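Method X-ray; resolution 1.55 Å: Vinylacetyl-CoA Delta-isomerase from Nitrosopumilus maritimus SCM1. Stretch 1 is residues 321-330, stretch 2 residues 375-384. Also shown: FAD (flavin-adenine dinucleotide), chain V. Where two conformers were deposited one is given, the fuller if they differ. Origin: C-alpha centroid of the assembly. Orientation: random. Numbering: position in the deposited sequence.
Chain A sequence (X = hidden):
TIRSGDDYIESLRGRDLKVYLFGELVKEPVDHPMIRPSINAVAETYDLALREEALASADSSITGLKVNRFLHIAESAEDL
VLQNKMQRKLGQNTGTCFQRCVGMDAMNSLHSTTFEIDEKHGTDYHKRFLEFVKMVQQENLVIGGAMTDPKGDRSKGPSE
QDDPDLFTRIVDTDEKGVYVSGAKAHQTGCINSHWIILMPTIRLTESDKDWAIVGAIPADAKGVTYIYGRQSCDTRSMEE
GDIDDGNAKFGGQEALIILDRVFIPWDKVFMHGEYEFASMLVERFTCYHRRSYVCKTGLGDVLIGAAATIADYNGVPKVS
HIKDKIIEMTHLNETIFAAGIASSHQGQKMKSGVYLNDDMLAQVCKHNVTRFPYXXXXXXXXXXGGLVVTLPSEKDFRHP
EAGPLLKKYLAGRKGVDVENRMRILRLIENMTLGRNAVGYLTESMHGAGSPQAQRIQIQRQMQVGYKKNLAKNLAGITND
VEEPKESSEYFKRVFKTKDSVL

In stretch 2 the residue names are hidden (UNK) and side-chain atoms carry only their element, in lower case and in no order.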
ATOM      1  N   HIS A 321      -5.560 -16.512   8.796  1.00 12.64           N
ATOM      2  CA  HIS A 321      -4.999 -15.712   7.723  1.00 12.13           C
ATOM      3  C   HIS A 321      -5.904 -15.729   6.489  1.00 12.91           C
ATOM      4  O   HIS A 321      -5.978 -14.740   5.792  1.00 12.75           O
ATOM      5  CB  HIS A 321      -3.557 -16.059   7.434  1.00 12.22           C
ATOM      6  CG  HIS A 321      -3.342 -17.274   6.621  1.00 12.93           C
ATOM      7  ND1 HIS A 321      -3.140 -17.285   5.244  1.00 13.59           N
ATOM      8  CD2 HIS A 321      -3.346 -18.542   7.028  1.00 14.02           C
ATOM      9  CE1 HIS A 321      -3.001 -18.524   4.860  1.00 13.49           C
ATOM     10  NE2 HIS A 321      -3.097 -19.324   5.948  1.00 14.07           N
ATOM     11  N   ILE A 322      -6.536 -16.866   6.191  1.00 12.21           N
ATOM     12  CA  ILE A 322      -7.403 -16.941   5.022  1.00 13.41           C
ATOM     13  C   ILE A 322      -8.649 -16.120   5.285  1.00 13.29           C
ATOM     14  O   ILE A 322      -9.075 -15.338   4.415  1.00 13.09           O
ATOM     15  CB  ILE A 322      -7.692 -18.402   4.634  1.00 14.49           C
ATOM     16  CG1 ILE A 322      -6.396 -19.047   4.110  1.00 15.24           C
ATOM     17  CG2 ILE A 322      -8.868 -18.478   3.649  1.00 15.15           C
ATOM     18  CD1 ILE A 322      -6.507 -20.461   3.590  1.00 17.62           C
ATOM     19  N   LYS A 323      -9.243 -16.254   6.471  1.00 13.93           N
ATOM     20  CA  LYS A 323     -10.421 -15.437   6.753  1.00 14.72           C
ATOM     21  C   LYS A 323     -10.083 -13.946   6.621  1.00 12.69           C
ATOM     22  O   LYS A 323     -10.865 -13.158   6.078  1.00 13.37           O
ATOM     23  CB  LYS A 323     -10.886 -15.709   8.181  1.00 17.49           C
ATOM     24  CG  LYS A 323     -11.529 -17.059   8.418  1.00 21.49           C
ATOM     25  CD  LYS A 323     -12.151 -17.268   9.795  1.00 26.02           C
ATOM     26  CE  LYS A 323     -11.250 -17.116  10.955  1.00 32.35           C
ATOM     27  NZ  LYS A 323     -11.947 -17.542  12.175  1.00 39.39           N
ATOM     28  N   ASP A 324      -8.889 -13.554   7.090  1.00 12.54           N
ATOM     29  CA  ASP A 324      -8.508 -12.162   7.047  1.00 13.01           C
ATOM     30  C   ASP A 324      -8.322 -11.670   5.614  1.00 11.86           C
ATOM     31  O   ASP A 324      -8.686 -10.531   5.326  1.00 12.13           O
ATOM     32  CB  ASP A 324      -7.293 -11.915   7.887  1.00 14.41           C
ATOM     33  CG  ASP A 324      -7.212 -10.450   8.292  1.00 19.55           C
ATOM     34  OD1 ASP A 324      -8.213  -9.940   8.888  1.00 23.16           O
ATOM     35  OD2 ASP A 324      -6.163  -9.851   8.017  1.00 28.44           O
ATOM     36  N   LYS A 325      -7.788 -12.524   4.731  1.00 11.50           N
ATOM     37  CA  LYS A 325      -7.637 -12.177   3.332  1.00 11.10           C
ATOM     38  C   LYS A 325      -8.976 -12.036   2.624  1.00 10.87           C
ATOM     39  O   LYS A 325      -9.145 -11.116   1.801  1.00 12.57           O
ATOM     40  CB  LYS A 325      -6.678 -13.167   2.672  1.00 11.86           C
ATOM     41  CG  LYS A 325      -5.227 -13.034   3.154  1.00 12.80           C
ATOM     42  CD  LYS A 325      -4.391 -14.248   2.813  1.00 14.42           C
ATOM     43  CE  LYS A 325      -3.050 -14.066   3.495  1.00 15.67           C
ATOM     44  NZ  LYS A 325      -2.134 -15.178   3.437  1.00 16.69           N
ATOM     45  N   ILE A 326      -9.937 -12.901   2.958  0.51 11.65           N
ATOM     46  CA  ILE A 326     -11.255 -12.777   2.351  0.51 12.10           C
ATOM     47  C   ILE A 326     -11.946 -11.496   2.837  0.51 11.82           C
ATOM     48  O   ILE A 326     -12.673 -10.833   2.086  0.51 12.10           O
ATOM     49  CB  ILE A 326     -12.058 -14.060   2.605  0.51 12.94           C
ATOM     50  CG1 ILE A 326     -11.411 -15.234   1.906  0.51 14.63           C
ATOM     51  CG2 ILE A 326     -13.517 -13.913   2.194  0.51 13.11           C
ATOM     52  CD1 ILE A 326     -12.001 -16.568   2.287  0.51 16.02           C
ATOM     53  N   ILE A 327     -11.765 -11.158   4.106  1.00 11.21           N
ATOM     54  CA  ILE A 327     -12.239  -9.859   4.593  1.00 10.95           C
ATOM     55  C   ILE A 327     -11.603  -8.711   3.810  1.00 10.43           C
ATOM     56  O   ILE A 327     -12.268  -7.753   3.408  1.00 11.45           O
ATOM     57  CB  ILE A 327     -12.067  -9.721   6.105  1.00 11.95           C
ATOM     58  CG1 ILE A 327     -12.913 -10.720   6.896  1.00 12.93           C
ATOM     59  CG2 ILE A 327     -12.308  -8.290   6.539  1.00 13.35           C
ATOM     60  CD1 ILE A 327     -12.488 -10.908   8.348  1.00 14.97           C
ATOM     61  N   GLU A 328     -10.301  -8.781   3.573  1.00 10.98           N
ATOM     62  CA  GLU A 328      -9.653  -7.705   2.840  1.00 11.66           C
ATOM     63  C   GLU A 328     -10.248  -7.559   1.439  1.00 11.58           C
ATOM     64  O   GLU A 328     -10.447  -6.464   0.932  1.00 11.42           O
ATOM     65  CB  GLU A 328      -8.151  -7.906   2.743  1.00 11.99           C
ATOM     66  CG  GLU A 328      -7.395  -6.667   2.254  1.00 12.95           C
ATOM     67  CD  GLU A 328      -7.473  -5.432   3.160  1.00 14.20           C
ATOM     68  OE1 GLU A 328      -7.702  -5.597   4.392  1.00 16.16           O
ATOM     69  OE2 GLU A 328      -7.331  -4.276   2.670  1.00 17.29           O
ATOM     70  N   MET A 329     -10.384  -8.687   0.749  1.00 12.01           N
ATOM     71  CA  MET A 329     -10.906  -8.682  -0.607  1.00 11.34           C
ATOM     72  C   MET A 329     -12.273  -7.980  -0.546  1.00 10.67           C
ATOM     73  O   MET A 329     -12.611  -7.178  -1.406  1.00 11.17           O
ATOM     74  CB  MET A 329     -11.018 -10.125  -1.124  1.00 11.76           C
ATOM     75  CG  MET A 329      -9.679 -10.845  -1.323  1.00 13.12           C
ATOM     76  SD  MET A 329      -9.830 -12.631  -1.531  1.00 16.18           S
ATOM     77  CE  MET A 329     -10.301 -12.782  -3.257  1.00 16.85           C
ATOM     78  N   THR A 330     -13.070  -8.374   0.439  1.00 11.03           N
ATOM     79  CA  THR A 330     -14.430  -7.844   0.549  1.00 10.89           C
ATOM     80  C   THR A 330     -14.415  -6.326   0.780  1.00 10.43           C
ATOM     81  O   THR A 330     -15.152  -5.564   0.119  1.00 11.69           O
ATOM     82  CB  THR A 330     -15.176  -8.540   1.703  1.00 11.98           C
ATOM     83  OG1 THR A 330     -15.323  -9.931   1.411  1.00 14.08           O
ATOM     84  CG2 THR A 330     -16.541  -7.955   1.910  1.00 12.99           C
ATOM     85  N   UNK A 375      -5.114  -6.395  -6.424  1.00 11.12           N
ATOM     86  CA  UNK A 375      -4.871  -6.937  -5.097  1.00 11.43           C
ATOM     87  C   UNK A 375      -5.817  -8.099  -4.779  1.00  9.82           C
ATOM     88  O   UNK A 375      -5.466  -9.120  -4.149  1.00 11.49           O
ATOM     89  c   UNK A 375      -4.981  -5.823  -4.082  1.00 13.20           C
ATOM     90  c   UNK A 375      -4.656  -6.289  -2.647  1.00 13.88           C
ATOM     91  c   UNK A 375      -3.289  -6.881  -2.327  1.00 16.86           C
ATOM     92  o   UNK A 375      -2.440  -6.896  -3.224  1.00 17.57           O
ATOM     93  o   UNK A 375      -3.084  -7.397  -1.192  1.00 18.04           O
ATOM     94  N   UNK A 376      -7.100  -7.958  -5.171  1.00 10.71           N
ATOM     95  CA  UNK A 376      -8.047  -9.038  -4.952  1.00 11.19           C
ATOM     96  C   UNK A 376      -7.559 -10.293  -5.676  1.00 10.08           C
ATOM     97  O   UNK A 376      -7.628 -11.428  -5.146  1.00 12.27           O
ATOM     98  c   UNK A 376     -11.203  -6.692  -5.015  1.00 13.67           C
ATOM     99  c   UNK A 376      -9.449  -8.550  -5.381  1.00 11.71           C
ATOM    100  c   UNK A 376     -10.446  -9.693  -5.357  1.00 12.82           C
ATOM    101  c   UNK A 376      -9.966  -7.385  -4.495  1.00 12.51           C
ATOM    102  N   UNK A 377      -7.041 -10.117  -6.888  0.57 10.09           N
ATOM    103  CA  UNK A 377      -6.520 -11.234  -7.650  0.57 10.21           C
ATOM    104  C   UNK A 377      -5.307 -11.866  -6.976  0.57 10.42           C
ATOM    105  O   UNK A 377      -5.196 -13.093  -6.933  0.57 11.67           O
ATOM    106  o   UNK A 377      -7.357 -10.433  -9.727  0.57 12.29           O
ATOM    107  c   UNK A 377      -6.175 -10.781  -9.038  0.57 11.28           C
ATOM    108  N   UNK A 378      -4.398 -11.039  -6.472  1.00 10.80           N
ATOM    109  CA  UNK A 378      -3.213 -11.544  -5.777  1.00 10.67           C
ATOM    110  C   UNK A 378      -3.625 -12.412  -4.593  1.00 10.00           C
ATOM    111  O   UNK A 378      -3.130 -13.518  -4.400  1.00 11.63           O
ATOM    112  n   UNK A 378      -0.738  -8.888  -0.924  1.00 15.08           N
ATOM    113  n   UNK A 378      -0.516  -9.026  -3.163  1.00 12.45           N
ATOM    114  c   UNK A 378      -0.123  -9.636  -4.419  1.00 12.22           C
ATOM    115  n   UNK A 378       0.758 -10.397  -1.799  1.00 14.00           N
ATOM    116  c   UNK A 378      -2.320 -10.395  -5.332  1.00  9.93           C
ATOM    117  c   UNK A 378      -0.193  -9.470  -1.964  1.00 13.16           C
ATOM    118  c   UNK A 378      -0.966 -10.833  -4.809  1.00 10.48           C
ATOM    119  N   UNK A 379      -4.574 -11.921  -3.794  1.00 10.62           N
ATOM    120  CA  UNK A 379      -5.024 -12.635  -2.611  1.00 11.18           C
ATOM    121  C   UNK A 379      -5.708 -13.949  -2.980  1.00 11.21           C
ATOM    122  O   UNK A 379      -5.564 -14.947  -2.277  1.00 12.04           O
ATOM    123  c   UNK A 379      -6.200  -9.683  -0.400  1.00 14.99           C
ATOM    124  c   UNK A 379      -4.041 -10.927  -0.225  1.00 15.99           C
ATOM    125  c   UNK A 379      -5.216 -10.538  -1.134  1.00 13.11           C
ATOM    126  c   UNK A 379      -5.904 -11.763  -1.729  1.00 11.59           C
ATOM    127  N   UNK A 380      -6.534 -13.921  -4.027  1.00 11.33           N
ATOM    128  CA  UNK A 380      -7.141 -15.157  -4.533  1.00 11.72           C
ATOM    129  C   UNK A 380      -6.099 -16.219  -4.891  1.00 12.34           C
ATOM    130  O   UNK A 380      -6.267 -17.408  -4.592  1.00 12.45           O
ATOM    131  c   UNK A 380      -8.100 -14.865  -5.685  1.00 12.86           C
ATOM    132  N   UNK A 381      -5.013 -15.792  -5.522  0.57 11.63           N
ATOM    133  CA  UNK A 381      -3.977 -16.739  -5.903  0.57 12.43           C
ATOM    134  C   UNK A 381      -3.267 -17.276  -4.667  0.57 12.56           C
ATOM    135  O   UNK A 381      -2.917 -18.447  -4.631  0.57 13.11           O
ATOM    136  n   UNK A 381      -2.986 -15.344 -10.483  0.57 12.78           N
ATOM    137  c   UNK A 381      -2.973 -16.105  -6.855  0.57 12.53           C
ATOM    138  c   UNK A 381      -2.530 -15.493  -9.248  0.57 12.43           C
ATOM    139  c   UNK A 381      -3.584 -15.754  -8.197  0.57 12.18           C
ATOM    140  o   UNK A 381      -1.317 -15.483  -8.968  0.57 12.31           O
ATOM    141  N   UNK A 382      -3.043 -16.430  -3.664  1.00 12.26           N
ATOM    142  CA  UNK A 382      -2.467 -16.906  -2.387  1.00 11.58           C
ATOM    143  C   UNK A 382      -3.336 -18.028  -1.801  1.00 12.15           C
ATOM    144  O   UNK A 382      -2.892 -19.143  -1.463  1.00 13.73           O
ATOM    145  o   UNK A 382      -1.497 -17.234   0.300  1.00 14.78           O
ATOM    146  c   UNK A 382      -2.367 -15.745  -1.416  1.00 12.06           C
ATOM    147  o   UNK A 382      -1.688 -15.060   0.761  1.00 14.80           O
ATOM    148  c   UNK A 382      -1.812 -16.034  -0.022  1.00 13.24           C
ATOM    149  N   UNK A 383      -4.647 -17.752  -1.696  1.00 10.79           N
ATOM    150  CA  UNK A 383      -5.555 -18.717  -1.080  1.00 12.28           C
ATOM    151  C   UNK A 383      -5.620 -20.012  -1.893  1.00 11.52           C
ATOM    152  O   UNK A 383      -5.779 -21.088  -1.334  1.00 13.44           O
ATOM    153  c   UNK A 383      -6.937 -18.070  -0.883  1.00 12.00           C
ATOM    154  c   UNK A 383      -7.947 -19.116  -0.449  1.00 12.77           C
ATOM    155  c   UNK A 383      -8.027 -15.995   0.162  1.00 13.19           C
ATOM    156  c   UNK A 383      -6.846 -16.897   0.108  1.00 13.15           C
ATOM    157  N   UNK A 384      -5.543 -19.923  -3.223  1.00 12.16           N
ATOM    158  CA  UNK A 384      -5.724 -21.101  -4.080  1.00 12.40           C
ATOM    159  C   UNK A 384      -4.579 -22.111  -3.960  1.00 13.04           C
ATOM    160  O   UNK A 384      -4.809 -23.330  -4.012  1.00 15.65           O
ATOM    161  c   UNK A 384      -5.875 -20.656  -5.498  1.00 13.60           C
TER
HETATM  162  PA  FAD V 603      -1.461 -24.736  -0.293  1.00 13.73           P
HETATM  163  O1A FAD V 603      -0.602 -25.281   0.782  1.00 14.59           O
HETATM  164  O2A FAD V 603      -2.724 -25.444  -0.640  1.00 14.44           O
HETATM  165  O5B FAD V 603      -1.705 -23.217   0.085  1.00 13.10           O
HETATM  166  C5B FAD V 603      -2.953 -22.568  -0.265  1.00 12.57           C
HETATM  167  C4B FAD V 603      -3.320 -21.578   0.813  1.00 12.81           C
HETATM  168  O4B FAD V 603      -3.684 -22.325   1.995  1.00 13.42           O
HETATM  169  C3B FAD V 603      -2.187 -20.616   1.256  1.00 12.63           C
HETATM  170  O3B FAD V 603      -2.729 -19.346   1.627  1.00 12.85           O
HETATM  171  C2B FAD V 603      -1.579 -21.331   2.492  1.00 13.51           C
HETATM  172  O2B FAD V 603      -0.923 -20.504   3.436  1.00 13.59           O
HETATM  173  C1B FAD V 603      -2.834 -21.960   3.088  1.00 14.14           C
HETATM  174  N9A FAD V 603      -2.595 -23.121   3.929  1.00 14.11           N
HETATM  175  C8A FAD V 603      -2.196 -24.373   3.538  1.00 14.92           C
HETATM  176  N7A FAD V 603      -2.075 -25.220   4.536  1.00 15.74           N
HETATM  177  C5A FAD V 603      -2.408 -24.489   5.656  1.00 14.39           C
HETATM  178  C6A FAD V 603      -2.495 -24.842   7.017  1.00 16.27           C
HETATM  179  N6A FAD V 603      -2.251 -26.068   7.465  1.00 19.68           N
HETATM  180  N1A FAD V 603      -2.835 -23.871   7.902  1.00 17.12           N
HETATM  181  C2A FAD V 603      -3.096 -22.653   7.403  1.00 17.01           C
HETATM  182  N3A FAD V 603      -3.044 -22.207   6.150  1.00 15.96           N
HETATM  183  C4A FAD V 603      -2.734 -23.189   5.299  1.00 14.96           C
HETATM  184  N1  FAD V 603       7.869 -27.284  -5.016  1.00 15.02           N
HETATM  185  C2  FAD V 603       8.913 -28.157  -5.158  1.00 14.20           C
HETATM  186  O2  FAD V 603       9.163 -29.044  -4.342  1.00 16.57           O
HETATM  187  N3  FAD V 603       9.728 -28.067  -6.266  1.00 15.69           N
HETATM  188  C4  FAD V 603       9.670 -27.148  -7.278  1.00 14.90           C
HETATM  189  O4  FAD V 603      10.415 -27.218  -8.261  1.00 15.79           O
HETATM  190  C4X FAD V 603       8.530 -26.296  -7.176  1.00 14.69           C
HETATM  191  N5  FAD V 603       8.332 -25.398  -8.155  1.00 16.08           N
HETATM  192  C5X FAD V 603       7.139 -24.705  -8.158  1.00 14.50           C
HETATM  193  C6  FAD V 603       6.780 -23.911  -9.253  1.00 14.56           C
HETATM  194  C7  FAD V 603       5.549 -23.253  -9.310  1.00 13.79           C
HETATM  195  C7M FAD V 603       5.143 -22.488 -10.544  1.00 15.31           C
HETATM  196  C8  FAD V 603       4.760 -23.177  -8.160  1.00 13.95           C
HETATM  197  C8M FAD V 603       3.437 -22.467  -8.163  1.00 14.26           C
HETATM  198  C9  FAD V 603       5.094 -23.959  -7.072  1.00 14.02           C
HETATM  199  C9A FAD V 603       6.284 -24.721  -7.044  1.00 13.99           C
HETATM  200  N10 FAD V 603       6.621 -25.542  -5.965  1.00 15.13           N
HETATM  201  C10 FAD V 603       7.683 -26.428  -6.021  1.00 14.30           C
HETATM  202  C1' FAD V 603       5.598 -25.763  -4.932  1.00 15.45           C
HETATM  203  C2' FAD V 603       5.429 -24.695  -3.868  1.00 13.18           C
HETATM  204  O2' FAD V 603       6.440 -24.906  -2.890  1.00 15.44           O
HETATM  205  C3' FAD V 603       4.043 -24.820  -3.262  1.00 13.64           C
HETATM  206  O3' FAD V 603       3.155 -24.315  -4.245  1.00 13.54           O
HETATM  207  C4' FAD V 603       3.893 -24.114  -1.907  1.00 12.97           C
HETATM  208  O4' FAD V 603       4.594 -24.764  -0.853  1.00 16.12           O
HETATM  209  C5' FAD V 603       2.443 -23.941  -1.517  1.00 12.87           C
HETATM  210  O5' FAD V 603       1.863 -25.272  -1.395  1.00 13.50           O
HETATM  211  P   FAD V 603       0.511 -25.588  -2.184  1.00 13.89           P
HETATM  212  O1P FAD V 603       0.667 -25.278  -3.596  1.00 13.27           O
HETATM  213  O2P FAD V 603       0.126 -26.961  -1.792  1.00 14.13           O
HETATM  214  O3P FAD V 603      -0.577 -24.588  -1.637  1.00 14.51           O

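Position 375, already within the second helix, has three side-chain carbons, the last carrying two oxygens. This is Glu-375, whose nearest atom to stretch 1, OE1, is still 5.6 Å from Glu-328 CG.

Position 376 has four carbons, forked at the first, with one arm two carbons long: Ile-376. Its CG2 lies 3.7 Å from Met-329 CE, and its backbone O is 3.5 Å from the same methyl.

At 377 there is one carbon, then one oxygen, and the CA-to-CB bond points away from the first helix. That is Ser-377, free of the contact.

Position 378 runs three carbons, a nitrogen, then a carbon bearing two more nitrogens, the guanidinium of Arg-378. It turns back along its own helix: NE donates to Glu-375 OE1 at 2.9 Å and NH2 to Glu-375 OE2 at 2.8 Å, a two-pronged salt bridge one turn apart.

Four carbons forked at the second make position 379 Leu-379; its CA-to-CB bond points toward stretch 1. Its CD1 comes within 3.8 Å of Met-329 CG and 4.1 Å of Glu-328 CB, while CD2 is 4.2 Å from Lys-325 CG.

A single carbon at 380 means Ala-380. CB sits 3.9 Å from Met-329 CE, so this short side chain lines part of the methionine's pocket.

Three carbons, the third with one oxygen and one nitrogen, identify 381 as Gln-381; it is out of reach of stretch 1, and its amide is satisfied elsewhere in the structure.

At 382 two carbons end in two oxygens, one of them 2.7 Å from Lys-325 NZ. This is Asp-382: OD2 takes the lysine's hydrogen bond within a salt bridge, and OD1 accepts from FAD O3B at 2.8 Å.

Position 383 again shows four carbons forked at the first, one arm longer: Ile-383. Its CD1 lies 3.9 Å from Ile-326 CG1 and 4.0 Å from Lys-325 CB.

The last position, 384, has one carbon and no contact with stretch 1: Ala-384.

The rule is reciprocal packing of nearly antiparallel helices, whose directions differ by 160° and whose axes approach to 9.6 Å. Met-329 is a knob among Ile-376, Leu-379, Ala-380 and Ile-383; Ile-383 returns the favor among Ile-322, Lys-325, Ile-326 and Met-329. Polar groups join this packing to the cofactor. Lys-325 NZ also donates to His-321 ND1 at 3.0 Å, leaving His-321 NE2 to donate to FAD N3A at 2.9 Å. One lysine thus ties together two residues that each bind FAD, one from each helix.

Stretch 2, residues 375-384: EISRLAQDIA
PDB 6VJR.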